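Local coordinates for hypothetical protein MerP (Cupriavidus metallidurans, PDB 1OSD), which probably binds mercuric ions in the periplasm as part of bacterial mercury resistance, through a small heavy-metal-associated domain, at residues K23-V28 against S32-T37. Sequence-based numbering, arbitrary orientation. Where two conformers were deposited one is given.
Sequences KAISKV and SKVDVT
V34 sets its CG2 methyl against the CG2 methyl of I25, 3.5 Å apart. The same V34 methyl is 3.9 Å from I25 CB, and the two side chains cross at about a right angle. In I25, with CG1 beside the backbone N (chi1 -60°), CG2 stands anti to that N and faces the strand; the side chain as a whole also packs on V45 of the neighbouring strand and on L57 and T61 of helix 54-63. S26 flanks the pair at the more open margin. Its OG lies 3.7 Å from V34 CG2, a van der Waals contact; the hydroxyl's hydrogen bond is to K22 O, one turn back. K22 also reaches the strand itself, its NZ hydrogen-bonded to V34 O. On the far side of the strand K33 NZ and D35 OD1 form a long salt bridge of 3.6 Å. S32 and K33 both pair with T46 of strand 42-48, a classic beta bulge. A short turn links helix 17-26 to edge strand 31-37, and V34 and I25 form part of the hydrophobic layer between helices and antiparallel sheet in the ferredoxin-like βαββαβ fold of heavy-metal-associated domains.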
ATOM      1  N   LYS A  23       0.411   2.043   7.755  1.00 35.77           N
ATOM      2  CA  LYS A  23       0.104   1.073   8.804  1.00 38.13           C
ATOM      3  C   LYS A  23      -0.629  -0.167   8.268  1.00 38.57           C
ATOM      4  O   LYS A  23      -0.179  -1.318   8.469  1.00 35.96           O
ATOM      5  CB  LYS A  23      -0.755   1.683   9.929  1.00 37.17           C
ATOM      6  CG  LYS A  23       0.019   2.710  10.733  1.00 43.64           C
ATOM      7  CD  LYS A  23      -0.526   3.012  12.157  1.00 50.44           C
ATOM      8  CE  LYS A  23       0.287   4.239  12.824  1.00 52.36           C
ATOM      9  NZ  LYS A  23      -0.572   5.071  13.739  1.00 54.00           N
ATOM     10  N   ALA A  24      -1.758   0.082   7.575  1.00 35.91           N
ATOM     11  CA  ALA A  24      -2.498  -1.028   6.966  1.00 35.97           C
ATOM     12  C   ALA A  24      -1.679  -1.942   6.101  1.00 35.28           C
ATOM     13  O   ALA A  24      -1.713  -3.193   6.288  1.00 38.68           O
ATOM     14  CB  ALA A  24      -3.783  -0.515   6.226  1.00 36.15           C
ATOM     15  N   ILE A  25      -0.750  -1.424   5.309  1.00 34.70           N
ATOM     16  CA  ILE A  25       0.053  -2.336   4.481  1.00 34.46           C
ATOM     17  C   ILE A  25       1.105  -3.085   5.267  1.00 34.42           C
ATOM     18  O   ILE A  25       1.336  -4.268   5.096  1.00 30.17           O
ATOM     19  CB  ILE A  25       0.630  -1.566   3.263  0.50 34.22           C
ATOM     20  CG1 ILE A  25      -0.560  -1.034   2.468  0.50 34.22           C
ATOM     21  CG2 ILE A  25       1.416  -2.502   2.317  0.50 33.98           C
ATOM     22  CD1 ILE A  25      -0.186  -0.039   1.400  0.50 36.39           C
ATOM     23  N   SER A  26       1.727  -2.349   6.173  1.00 38.21           N
ATOM     24  CA  SER A  26       2.863  -2.830   6.906  1.00 39.83           C
ATOM     25  C   SER A  26       2.470  -4.018   7.791  1.00 41.34           C
ATOM     26  O   SER A  26       3.311  -4.869   8.077  1.00 40.43           O
ATOM     27  CB  SER A  26       3.491  -1.677   7.729  1.00 40.20           C
ATOM     28  OG  SER A  26       4.257  -0.786   6.885  1.00 40.27           O
ATOM     29  N   LYS A  27       1.205  -4.047   8.236  1.00 43.64           N
ATOM     30  CA  LYS A  27       0.646  -5.189   8.970  1.00 45.47           C
ATOM     31  C   LYS A  27       0.570  -6.486   8.150  1.00 44.68           C
ATOM     32  O   LYS A  27       0.477  -7.567   8.738  1.00 45.94           O
ATOM     33  CB  LYS A  27      -0.764  -4.879   9.527  1.00 47.68           C
ATOM     34  CG  LYS A  27      -0.783  -4.037  10.870  1.00 53.47           C
ATOM     35  CD  LYS A  27      -2.099  -4.316  11.757  1.00 57.99           C
ATOM     36  CE  LYS A  27      -3.381  -3.467  11.381  1.00 61.86           C
ATOM     37  NZ  LYS A  27      -4.021  -3.642   9.957  1.00 59.92           N
ATOM     38  N   VAL A  28       0.605  -6.405   6.823  1.00 41.52           N
ATOM     39  CA  VAL A  28       0.497  -7.592   5.958  1.00 41.89           C
ATOM     40  C   VAL A  28       1.745  -8.406   6.031  1.00 42.43           C
ATOM     41  O   VAL A  28       2.818  -7.919   5.723  1.00 39.53           O
ATOM     42  CB  VAL A  28       0.150  -7.227   4.528  1.00 41.20           C
ATOM     43  CG1 VAL A  28       0.059  -8.471   3.634  1.00 42.85           C
ATOM     44  CG2 VAL A  28      -1.297  -6.533   4.516  1.00 42.12           C
ATOM     45  N   SER A  32       7.995  -5.974   3.609  1.00 39.93           N
ATOM     46  CA  SER A  32       9.305  -5.467   4.091  1.00 41.26           C
ATOM     47  C   SER A  32       9.418  -3.982   4.314  1.00 40.90           C
ATOM     48  O   SER A  32      10.220  -3.539   5.161  1.00 40.83           O
ATOM     49  CB  SER A  32      10.374  -5.813   3.061  1.00 39.48           C
ATOM     50  OG  SER A  32      10.399  -7.168   3.174  1.00 47.71           O
ATOM     51  N   LYS A  33       8.749  -3.230   3.473  1.00 39.03           N
ATOM     52  CA  LYS A  33       8.953  -1.781   3.432  1.00 41.25           C
ATOM     53  C   LYS A  33       7.752  -1.173   2.724  1.00 40.75           C
ATOM     54  O   LYS A  33       7.287  -1.729   1.697  1.00 41.52           O
ATOM     55  CB  LYS A  33      10.236  -1.436   2.667  1.00 41.75           C
ATOM     56  CG  LYS A  33      10.778  -0.025   2.907  1.00 43.83           C
ATOM     57  CD  LYS A  33      11.968   0.287   1.955  1.00 49.96           C
ATOM     58  CE  LYS A  33      12.413   1.804   1.951  1.00 55.56           C
ATOM     59  NZ  LYS A  33      12.881   2.401   3.268  1.00 60.17           N
ATOM     60  N   VAL A  34       7.226  -0.119   3.339  1.00 39.58           N
ATOM     61  CA  VAL A  34       6.210   0.736   2.780  1.00 39.77           C
ATOM     62  C   VAL A  34       6.569   2.232   2.932  1.00 39.84           C
ATOM     63  O   VAL A  34       6.849   2.763   4.054  1.00 40.50           O
ATOM     64  CB  VAL A  34       4.889   0.491   3.370  1.00 38.79           C
ATOM     65  CG1 VAL A  34       3.862   1.334   2.654  1.00 35.81           C
ATOM     66  CG2 VAL A  34       4.467  -0.957   3.147  1.00 42.87           C
ATOM     67  N   ASP A  35       6.618   2.923   1.792  1.00 38.64           N
ATOM     68  CA  ASP A  35       6.755   4.377   1.853  1.00 37.05           C
ATOM     69  C   ASP A  35       5.589   5.005   1.113  1.00 35.29           C
ATOM     70  O   ASP A  35       5.278   4.622  -0.042  1.00 34.54           O
ATOM     71  CB  ASP A  35       8.046   4.773   1.183  1.00 38.13           C
ATOM     72  CG  ASP A  35       9.259   4.388   2.010  1.00 40.45           C
ATOM     73  OD1 ASP A  35      10.261   4.009   1.383  1.00 41.84           O
ATOM     74  OD2 ASP A  35       9.300   4.476   3.264  1.00 42.63           O
ATOM     75  N   VAL A  36       5.012   6.019   1.730  1.00 34.46           N
ATOM     76  CA  VAL A  36       3.821   6.676   1.200  1.00 33.92           C
ATOM     77  C   VAL A  36       4.141   8.092   0.850  1.00 33.70           C
ATOM     78  O   VAL A  36       4.871   8.748   1.591  1.00 35.44           O
ATOM     79  CB  VAL A  36       2.698   6.680   2.166  1.00 33.79           C
ATOM     80  CG1 VAL A  36       2.125   5.283   2.319  1.00 38.39           C
ATOM     81  CG2 VAL A  36       3.217   7.244   3.594  1.00 39.16           C
ATOM     82  N   THR A  37       3.463   8.595  -0.148  1.00 34.22           N
ATOM     83  CA  THR A  37       3.606   9.998  -0.613  1.00 35.24           C
ATOM     84  C   THR A  37       2.296  10.661  -0.797  1.00 35.31           C
ATOM     85  O   THR A  37       1.434  10.256  -1.622  1.00 32.96           O
ATOM     86  CB  THR A  37       4.483  10.097  -1.893  1.00 34.93           C
ATOM     87  OG1 THR A  37       5.772   9.536  -1.577  1.00 34.75           O
ATOM     88  CG2 THR A  37       4.721  11.564  -2.228  1.00 37.16           C
TER